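Local structure of periplasmic cell division protein (SufI) (Aquifex aeolicus, 6SYY) at residues F57-V63 against Q101-D106; H131-A135 against P421-P427; M495-E501 against Y523-A527. The protein binds four copper ions as a multicopper oxidase, probably coupling the oxidation of its substrates to the reduction of dioxygen. All coordinates share one frame. Residue numbers count along the deposited sequence, not the author numbering.

The three contacts follow one another along the chain without overlapping. Contact 1 joins the two sheets of the N-terminal cupredoxin domain. Contact 2 ties a loop of that domain to a loop of the C-terminal cupredoxin domain, and contact 3 lies within the latter. The centres of contacts 2 and 3 are about 16 Å apart; the two touch through Asn426 OD1 and Arg524 NH1, a probable hydrogen bond of 3.1 Å. Contact 1 stands apart, its centre about 25 Å from that of contact 2 and 23 Å from that of contact 3. The trinuclear copper cluster also takes its histidines from these two domains, the pair that contact 2 bridges.

Contact 1: residues F57-V63 against Q101-D106; sequences FPDGQRV and QTFSAD
Residues 57-63 form an irregular loop that runs alongside the start of strand 102-110 and enters parallel beta pairing at its end. The register is Gly60 with Thr102 (CA-CA 4.6 Å), Arg62 with Ser104 (4.8 Å) and Val63 with Ala105 (5.0 Å). Gly60 turns the loop with positive phi (70/19).

Backbone hydrogen bonds link Gly60 N to Thr102 O (3.0 Å), Val63 N to Ser104 O (3.0 Å) and Asp106 N to Val63 O (2.9 Å), the last two making the parallel bridge. Between them a water fills the gap, donating to Pro58 O and Gln61 O (both 2.6 Å) and accepting from Ser104 N (3.0 Å).

Side chains tie down the loop's start. Asp59, chi1 t, accepts a very short bond from Thr102 N at OD1 (2.5 Å). Gln101 NE2 donates to Phe57 O (3.1 Å) and to O of the adjacent Thr102 (3.2 Å), while its OE1 is held by Arg98 N.

Arg62 (chi1 and chi2 both m) folds its guanidinium over Ser104 CB; NH1 forms a salt bridge to Asp106 OD2 (2.8 Å), while NH2 pairs with Asp146.

Phe57 and Phe103 make an offset stack, centroids 4.6 Å apart and planes at 24°, and Phe57 CZ meets Ala105 CB at 4.0 Å.

This is the crossing between the two sheets of a cupredoxin beta sandwich: strand 54-56 pairs with 94-98 in one, strand 63-72 with 102-110 in the other, and the two phenylalanines also pack on Leu97 of strand 94-98.

Contact 2: residues H131-A135 against P421-P427; sequences HPYYA and PQDINNP
A proline points its CG at the face of a tyrosine where two domains meet: Pro421 CG sits 3.8 Å from the centroid of the Tyr133 ring, 20° off its normal, a CH-pi contact. The contact spans the N- and C-terminal cupredoxin domains of the multicopper oxidase fold, and apolar packing holds it together. Residues 132-134 form a 3-10 turn, with Tyr134 N bonded to His131 O (3.0 Å) and Tyr133 N to His131 ND1 (3.0 Å). Opposing it, Asp423-Asn426 is a type I beta turn closed by Asn426 N to Asp423 O (2.9 Å); Asp423 OD1 accepts from Asn425 N (3.0 Å), an Asx turn. Tyr133 and Ile424 are nearest, CA-CA 6.8 Å.

Tyr133 (chi1 m) reaches into the loop, CD2 lying 3.9 Å from Ile424 CB, and its OH hydrogen-bonds Tyr418 O and Asn522. Pro427 CB approaches Tyr133 CE2 at 3.7 Å. Tyr134, also m and set edge-to-face with Trp126, completes the seam: its CZ rests 3.6 Å from Ile424 CD1.

Contact 3: residues M495-E501 against Y523-A527; sequences MSHPYNE and YRVNA
His497 takes the p rotamer (chi1 68°, chi2 80°), which swings its ring across to the C-terminal end of the chain. There NE2 donates to Asn526 O at 2.7 Å, and ND1 accepts from Tyr499 N (3.1 Å), so one imidazole fixes both the tail and its own loop. The ring edge also meets Val525, CD2 to CG1 at 3.6 Å. Extended Met495 (m, t, t) brings its CE to 3.6 Å from Tyr523 CE1, with SD 5.0 Å from that ring's centroid, an oblique Met-aromatic contact, and SD 4.0 Å from Val525 CG2. Tyr523 is p at chi1, its OH bonded to His456 O, the backbone of a copper ligand. Ala527 CB packs against Glu501 C at 3.8 Å; their CA atoms are 4.6 Å apart, against 7.3 Å for Met495 and Val525.

The loop carries the chain between the two sheets of the C-terminal cupredoxin sandwich, from strand 488-495 to strand 503-509, which lies antiparallel beside strand 520-525.

Contact 1: residues F57-V63 against Q101-D106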
loop_
_atom_site.group_PDB
_atom_site.type_symbol
_atom_site.label_atom_id
_atom_site.label_comp_id
_atom_site.label_asym_id
_atom_site.label_seq_id
_atom_site.Cartn_x
_atom_site.Cartn_y
_atom_site.Cartn_z
ATOM N N PHE A 57 18.139 4.241 -4.785
ATOM C CA PHE A 57 18.364 5.189 -3.703
ATOM C C PHE A 57 19.733 4.938 -3.081
ATOM O O PHE A 57 19.968 3.845 -2.549
ATOM C CB PHE A 57 17.262 5.054 -2.664
ATOM C CG PHE A 57 16.852 6.350 -2.034
ATOM C CD1 PHE A 57 15.752 7.046 -2.509
ATOM C CD2 PHE A 57 17.557 6.870 -0.959
ATOM C CE1 PHE A 57 15.364 8.245 -1.924
ATOM C CE2 PHE A 57 17.178 8.069 -0.371
ATOM C CZ PHE A 57 16.077 8.754 -0.853
ATOM N N PRO A 58 20.654 5.898 -3.126
ATOM C CA PRO A 58 22.008 5.648 -2.629
ATOM C C PRO A 58 22.036 5.479 -1.118
ATOM O O PRO A 58 21.137 5.910 -0.393
ATOM C CB PRO A 58 22.776 6.903 -3.058
ATOM C CG PRO A 58 21.736 7.968 -3.089
ATOM C CD PRO A 58 20.484 7.287 -3.586
ATOM N N ASP A 59 23.111 4.850 -0.648
ATOM C CA ASP A 59 23.277 4.516 0.763
ATOM C C ASP A 59 23.909 5.702 1.492
ATOM O O ASP A 59 25.077 6.036 1.263
ATOM C CB ASP A 59 24.122 3.250 0.906
ATOM C CG ASP A 59 24.302 2.823 2.348
ATOM O OD1 ASP A 59 23.635 3.399 3.230
ATOM O OD2 ASP A 59 25.118 1.913 2.599
ATOM N N GLY A 60 23.136 6.338 2.369
ATOM C CA GLY A 60 23.662 7.423 3.173
ATOM C C GLY A 60 23.982 8.694 2.425
ATOM O O GLY A 60 24.746 9.519 2.931
ATOM N N GLN A 61 23.425 8.878 1.230
ATOM C CA GLN A 61 23.626 10.089 0.443
ATOM C C GLN A 61 22.294 10.796 0.280
ATOM O O GLN A 61 21.287 10.161 -0.050
ATOM C CB GLN A 61 24.226 9.773 -0.922
ATOM C CG GLN A 61 25.615 9.187 -0.853
ATOM C CD GLN A 61 26.207 8.981 -2.224
ATOM O OE1 GLN A 61 25.854 9.682 -3.173
ATOM N NE2 GLN A 61 27.103 8.009 -2.345
ATOM N N ARG A 62 22.296 12.106 0.502
ATOM C CA ARG A 62 21.051 12.859 0.555
ATOM C C ARG A 62 20.389 12.930 -0.815
ATOM O O ARG A 62 21.045 13.182 -1.830
ATOM C CB ARG A 62 21.309 14.264 1.093
ATOM C CG ARG A 62 21.419 14.322 2.606
ATOM C CD ARG A 62 20.046 14.194 3.242
ATOM N NE ARG A 62 20.112 13.611 4.577
ATOM C CZ ARG A 62 19.065 13.464 5.382
ATOM N NH1 ARG A 62 17.863 13.871 4.993
ATOM N NH2 ARG A 62 19.219 12.914 6.579
ATOM N N VAL A 63 19.075 12.712 -0.828
ATOM C CA VAL A 63 18.263 12.712 -2.037
ATOM C C VAL A 63 17.072 13.634 -1.823
ATOM O O VAL A 63 16.329 13.477 -0.847
ATOM C CB VAL A 63 17.772 11.296 -2.390
ATOM C CG1 VAL A 63 16.826 11.344 -3.582
ATOM C CG2 VAL A 63 18.946 10.376 -2.648
ATOM N N GLN A 101 20.897 -0.580 4.332
ATOM C CA GLN A 101 21.469 0.684 3.897
ATOM C C GLN A 101 20.919 1.849 4.720
ATOM O O GLN A 101 19.890 1.747 5.397
ATOM C CB GLN A 101 21.180 0.926 2.416
ATOM C CG GLN A 101 19.798 1.490 2.148
ATOM C CD GLN A 101 19.622 1.945 0.721
ATOM O OE1 GLN A 101 19.360 1.137 -0.171
ATOM N NE2 GLN A 101 19.767 3.245 0.491
ATOM N N THR A 102 21.626 2.973 4.652
ATOM C CA THR A 102 21.155 4.213 5.253
ATOM C C THR A 102 20.275 4.954 4.256
ATOM O O THR A 102 20.551 4.969 3.053
ATOM C CB THR A 102 22.329 5.092 5.691
ATOM O OG1 THR A 102 23.076 4.418 6.711
ATOM C CG2 THR A 102 21.832 6.422 6.241
ATOM N N PHE A 103 19.198 5.544 4.769
ATOM C CA PHE A 103 18.183 6.238 3.983
ATOM C C PHE A 103 18.209 7.709 4.387
ATOM O O PHE A 103 17.779 8.058 5.492
ATOM C CB PHE A 103 16.816 5.595 4.231
ATOM C CG PHE A 103 15.692 6.171 3.411
ATOM C CD1 PHE A 103 14.810 7.085 3.966
ATOM C CD2 PHE A 103 15.498 5.774 2.101
ATOM C CE1 PHE A 103 13.765 7.607 3.225
ATOM C CE2 PHE A 103 14.456 6.297 1.351
ATOM C CZ PHE A 103 13.588 7.214 1.915
ATOM N N SER A 104 18.722 8.569 3.504
ATOM C CA SER A 104 18.916 9.997 3.777
ATOM C C SER A 104 18.059 10.808 2.807
ATOM O O SER A 104 18.510 11.147 1.711
ATOM C CB SER A 104 20.393 10.377 3.643
ATOM O OG SER A 104 21.220 9.515 4.402
ATOM N N ALA A 105 16.835 11.143 3.211
ATOM C CA ALA A 105 15.883 11.797 2.321
ATOM C C ALA A 105 15.529 13.190 2.820
ATOM O O ALA A 105 15.368 13.410 4.024
ATOM C CB ALA A 105 14.600 10.974 2.171
ATOM N N ASP A 106 15.414 14.127 1.879
ATOM C CA ASP A 106 14.866 15.454 2.127
ATOM C C ASP A 106 13.617 15.619 1.280
ATOM O O ASP A 106 13.664 15.431 0.058
ATOM C CB ASP A 106 15.863 16.568 1.787
ATOM C CG ASP A 106 17.230 16.332 2.380
ATOM O OD1 ASP A 106 18.195 16.172 1.602
ATOM O OD2 ASP A 106 17.337 16.289 3.622
HETATM O O HOH W 1 20.425 7.940 1.105
#

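Contact 2: residues H131-A135 against P421-P427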
loop_
_atom_site.group_PDB
_atom_site.type_symbol
_atom_site.label_atom_id
_atom_site.label_comp_id
_atom_site.label_asym_id
_atom_site.label_seq_id
_atom_site.Cartn_x
_atom_site.Cartn_y
_atom_site.Cartn_z
ATOM N N HIS A 131 5.059 11.674 10.020
ATOM C CA HIS A 131 3.886 11.912 10.844
ATOM C C HIS A 131 3.297 13.288 10.530
ATOM O O HIS A 131 4.032 14.223 10.204
ATOM C CB HIS A 131 4.261 11.823 12.322
ATOM C CG HIS A 131 3.087 11.791 13.250
ATOM N ND1 HIS A 131 2.380 12.922 13.596
ATOM C CD2 HIS A 131 2.500 10.765 13.912
ATOM C CE1 HIS A 131 1.403 12.594 14.423
ATOM N NE2 HIS A 131 1.458 11.293 14.636
ATOM N N PRO A 132 1.969 13.434 10.613
ATOM C CA PRO A 132 1.355 14.732 10.279
ATOM C C PRO A 132 1.868 15.898 11.110
ATOM O O PRO A 132 1.842 17.036 10.624
ATOM C CB PRO A 132 -0.139 14.482 10.526
ATOM C CG PRO A 132 -0.311 13.028 10.390
ATOM C CD PRO A 132 0.956 12.393 10.862
ATOM N N TYR A 133 2.330 15.657 12.344
ATOM C CA TYR A 133 2.862 16.745 13.162
ATOM C C TYR A 133 4.026 17.449 12.478
ATOM O O TYR A 133 4.255 18.638 12.715
ATOM C CB TYR A 133 3.324 16.227 14.529
ATOM C CG TYR A 133 2.226 15.710 15.430
ATOM C CD1 TYR A 133 0.898 16.047 15.209
ATOM C CD2 TYR A 133 2.523 14.888 16.508
ATOM C CE1 TYR A 133 -0.106 15.572 16.031
ATOM C CE2 TYR A 133 1.527 14.409 17.338
ATOM C CZ TYR A 133 0.214 14.755 17.095
ATOM O OH TYR A 133 -0.784 14.278 17.916
ATOM N N TYR A 134 4.769 16.733 11.633
ATOM C CA TYR A 134 5.980 17.241 11.007
ATOM C C TYR A 134 5.745 17.793 9.610
ATOM O O TYR A 134 6.711 18.154 8.932
ATOM C CB TYR A 134 7.039 16.139 10.958
ATOM C CG TYR A 134 7.598 15.834 12.316
ATOM C CD1 TYR A 134 8.471 16.719 12.936
ATOM C CD2 TYR A 134 7.245 14.678 12.992
ATOM C CE1 TYR A 134 8.986 16.460 14.189
ATOM C CE2 TYR A 134 7.754 14.406 14.252
ATOM C CZ TYR A 134 8.626 15.303 14.844
ATOM O OH TYR A 134 9.140 15.050 16.096
ATOM N N ALA A 135 4.494 17.854 9.161
ATOM C CA ALA A 135 4.202 18.390 7.841
ATOM C C ALA A 135 4.757 19.802 7.713
ATOM O O ALA A 135 4.726 20.591 8.662
ATOM C CB ALA A 135 2.695 18.383 7.587
ATOM N N PRO A 421 -1.197 18.915 19.589
ATOM C CA PRO A 421 -0.608 18.666 20.908
ATOM C C PRO A 421 0.154 19.876 21.423
ATOM O O PRO A 421 0.765 20.627 20.659
ATOM C CB PRO A 421 0.337 17.484 20.657
ATOM C CG PRO A 421 0.687 17.595 19.213
ATOM C CD PRO A 421 -0.540 18.126 18.531
ATOM N N GLN A 422 0.095 20.066 22.744
ATOM C CA GLN A 422 0.922 21.083 23.384
ATOM C C GLN A 422 2.403 20.779 23.202
ATOM O O GLN A 422 3.217 21.700 23.078
ATOM C CB GLN A 422 0.570 21.181 24.871
ATOM C CG GLN A 422 -0.917 21.425 25.143
ATOM C CD GLN A 422 -1.390 20.835 26.465
ATOM O OE1 GLN A 422 -0.798 19.891 26.987
ATOM N NE2 GLN A 422 -2.470 21.391 27.009
ATOM N N ASP A 423 2.761 19.496 23.166
ATOM C CA ASP A 423 4.132 19.042 22.944
ATOM C C ASP A 423 4.065 17.862 21.981
ATOM O O ASP A 423 3.589 16.786 22.356
ATOM C CB ASP A 423 4.792 18.645 24.267
ATOM C CG ASP A 423 6.203 18.105 24.092
ATOM O OD1 ASP A 423 6.764 18.198 22.979
ATOM O OD2 ASP A 423 6.752 17.583 25.085
ATOM N N ILE A 424 4.534 18.053 20.743
ATOM C CA ILE A 424 4.414 16.978 19.761
ATOM C C ILE A 424 5.280 15.781 20.132
ATOM O O ILE A 424 5.070 14.683 19.604
ATOM C CB ILE A 424 4.750 17.458 18.333
ATOM C CG1 ILE A 424 6.257 17.625 18.146
ATOM C CG2 ILE A 424 4.025 18.755 18.015
ATOM C CD1 ILE A 424 6.665 17.732 16.694
ATOM N N ASN A 425 6.243 15.959 21.039
ATOM C CA ASN A 425 7.032 14.837 21.527
ATOM C C ASN A 425 6.300 14.020 22.585
ATOM O O ASN A 425 6.689 12.875 22.842
ATOM C CB ASN A 425 8.361 15.332 22.094
ATOM C CG ASN A 425 9.271 15.892 21.028
ATOM O OD1 ASN A 425 9.411 15.317 19.947
ATOM N ND2 ASN A 425 9.897 17.024 21.324
ATOM N N ASN A 426 5.262 14.577 23.204
ATOM C CA ASN A 426 4.453 13.860 24.191
ATOM C C ASN A 426 2.981 14.166 23.949
ATOM O O ASN A 426 2.317 14.817 24.765
ATOM C CB ASN A 426 4.879 14.230 25.613
ATOM C CG ASN A 426 6.313 13.838 25.907
ATOM O OD1 ASN A 426 6.599 12.686 26.242
ATOM N ND2 ASN A 426 7.225 14.792 25.773
ATOM N N PRO A 427 2.429 13.695 22.824
ATOM C CA PRO A 427 1.032 13.999 22.509
ATOM C C PRO A 427 0.077 13.022 23.168
ATOM O O PRO A 427 0.505 12.088 23.854
ATOM C CB PRO A 427 0.996 13.859 20.988
ATOM C CG PRO A 427 1.933 12.697 20.752
ATOM C CD PRO A 427 3.031 12.818 21.799
#

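Contact 3: residues M495-E501 against Y523-A527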
loop_
_atom_site.group_PDB
_atom_site.type_symbol
_atom_site.label_atom_id
_atom_site.label_comp_id
_atom_site.label_asym_id
_atom_site.label_seq_id
_atom_site.Cartn_x
_atom_site.Cartn_y
_atom_site.Cartn_z
ATOM N N MET A 495 6.093 -5.313 19.341
ATOM C CA MET A 495 6.468 -3.900 19.327
ATOM C C MET A 495 7.877 -3.709 19.895
ATOM O O MET A 495 8.095 -3.071 20.926
ATOM C CB MET A 495 5.432 -3.076 20.082
ATOM C CG MET A 495 4.051 -3.111 19.435
ATOM S SD MET A 495 2.879 -1.939 20.151
ATOM C CE MET A 495 1.501 -2.124 19.021
ATOM N N SER A 496 8.842 -4.282 19.182
ATOM C CA SER A 496 10.255 -4.181 19.520
ATOM C C SER A 496 10.945 -3.265 18.513
ATOM O O SER A 496 10.841 -3.482 17.301
ATOM C CB SER A 496 10.902 -5.568 19.533
ATOM O OG SER A 496 12.199 -5.534 20.099
ATOM N N HIS A 497 11.634 -2.239 19.010
ATOM C CA HIS A 497 12.301 -1.270 18.150
ATOM C C HIS A 497 13.699 -0.980 18.679
ATOM O O HIS A 497 13.931 -1.018 19.893
ATOM C CB HIS A 497 11.506 0.042 18.041
ATOM C CG HIS A 497 11.452 0.833 19.313
ATOM N ND1 HIS A 497 12.486 1.644 19.731
ATOM C CD2 HIS A 497 10.486 0.943 20.254
ATOM C CE1 HIS A 497 12.160 2.217 20.875
ATOM N NE2 HIS A 497 10.951 1.809 21.215
ATOM N N PRO A 498 14.648 -0.679 17.786
ATOM C CA PRO A 498 16.045 -0.512 18.213
ATOM C C PRO A 498 16.452 0.922 18.513
ATOM O O PRO A 498 17.644 1.245 18.456
ATOM C CB PRO A 498 16.821 -1.049 17.009
ATOM C CG PRO A 498 15.966 -0.640 15.847
ATOM C CD PRO A 498 14.530 -0.754 16.318
ATOM N N TYR A 499 15.498 1.788 18.829
ATOM C CA TYR A 499 15.766 3.208 19.003
ATOM C C TYR A 499 15.881 3.550 20.483
ATOM O O TYR A 499 15.339 2.848 21.341
ATOM C CB TYR A 499 14.664 4.036 18.337
ATOM C CG TYR A 499 14.345 3.553 16.936
ATOM C CD1 TYR A 499 15.355 3.364 15.997
ATOM C CD2 TYR A 499 13.041 3.256 16.562
ATOM C CE1 TYR A 499 15.072 2.906 14.720
ATOM C CE2 TYR A 499 12.747 2.800 15.284
ATOM C CZ TYR A 499 13.765 2.625 14.370
ATOM O OH TYR A 499 13.476 2.172 13.104
ATOM N N ASN A 500 16.605 4.633 20.777
ATOM C CA ASN A 500 16.860 5.051 22.152
ATOM C C ASN A 500 15.870 6.099 22.656
ATOM O O ASN A 500 16.128 6.732 23.686
ATOM C CB ASN A 500 18.300 5.572 22.298
ATOM C CG ASN A 500 18.604 6.780 21.412
ATOM O OD1 ASN A 500 17.706 7.417 20.856
ATOM N ND2 ASN A 500 19.888 7.104 21.291
ATOM N N GLU A 501 14.752 6.292 21.959
ATOM C CA GLU A 501 13.714 7.230 22.364
ATOM C C GLU A 501 12.352 6.582 22.175
ATOM O O GLU A 501 12.183 5.676 21.356
ATOM C CB GLU A 501 13.763 8.536 21.556
ATOM C CG GLU A 501 14.835 9.514 21.972
ATOM C CD GLU A 501 14.658 10.862 21.302
ATOM O OE1 GLU A 501 14.036 10.910 20.218
ATOM O OE2 GLU A 501 15.128 11.875 21.863
ATOM N N TYR A 523 -0.518 5.996 18.952
ATOM C CA TYR A 523 -0.157 5.143 20.071
ATOM C C TYR A 523 1.337 5.315 20.314
ATOM O O TYR A 523 2.062 5.858 19.476
ATOM C CB TYR A 523 -0.537 3.664 19.844
ATOM C CG TYR A 523 0.327 2.914 18.860
ATOM C CD1 TYR A 523 1.361 2.097 19.299
ATOM C CD2 TYR A 523 0.102 3.008 17.492
ATOM C CE1 TYR A 523 2.156 1.401 18.403
ATOM C CE2 TYR A 523 0.890 2.313 16.586
ATOM C CZ TYR A 523 1.917 1.511 17.049
ATOM O OH TYR A 523 2.708 0.811 16.165
ATOM N N ARG A 524 1.786 4.878 21.485
ATOM C CA ARG A 524 3.141 5.153 21.941
ATOM C C ARG A 524 3.844 3.854 22.297
ATOM O O ARG A 524 3.245 2.960 22.900
ATOM C CB ARG A 524 3.127 6.092 23.150
ATOM C CG ARG A 524 4.494 6.533 23.635
ATOM C CD ARG A 524 4.352 7.362 24.910
ATOM N NE ARG A 524 5.620 7.535 25.613
ATOM C CZ ARG A 524 6.214 8.707 25.808
ATOM N NH1 ARG A 524 5.649 9.820 25.359
ATOM N NH2 ARG A 524 7.368 8.765 26.460
ATOM N N VAL A 525 5.115 3.752 21.916
ATOM C CA VAL A 525 5.990 2.671 22.359
ATOM C C VAL A 525 7.219 3.309 22.989
ATOM O O VAL A 525 7.917 4.092 22.334
ATOM C CB VAL A 525 6.405 1.733 21.213
ATOM C CG1 VAL A 525 7.190 0.550 21.771
ATOM C CG2 VAL A 525 5.187 1.267 20.429
ATOM N N ASN A 526 7.491 2.972 24.248
ATOM C CA ASN A 526 8.577 3.612 24.972
ATOM C C ASN A 526 9.928 3.088 24.489
ATOM O O ASN A 526 10.017 2.166 23.671
ATOM C CB ASN A 526 8.408 3.402 26.475
ATOM C CG ASN A 526 7.161 4.079 27.013
ATOM O OD1 ASN A 526 6.872 5.229 26.674
ATOM N ND2 ASN A 526 6.404 3.363 27.835
ATOM N N ALA A 527 10.990 3.704 25.003
ATOM C CA ALA A 527 12.353 3.424 24.555
ATOM C C ALA A 527 12.791 1.995 24.872
ATOM O O ALA A 527 12.450 1.449 25.922
ATOM C CB ALA A 527 13.323 4.425 25.179
#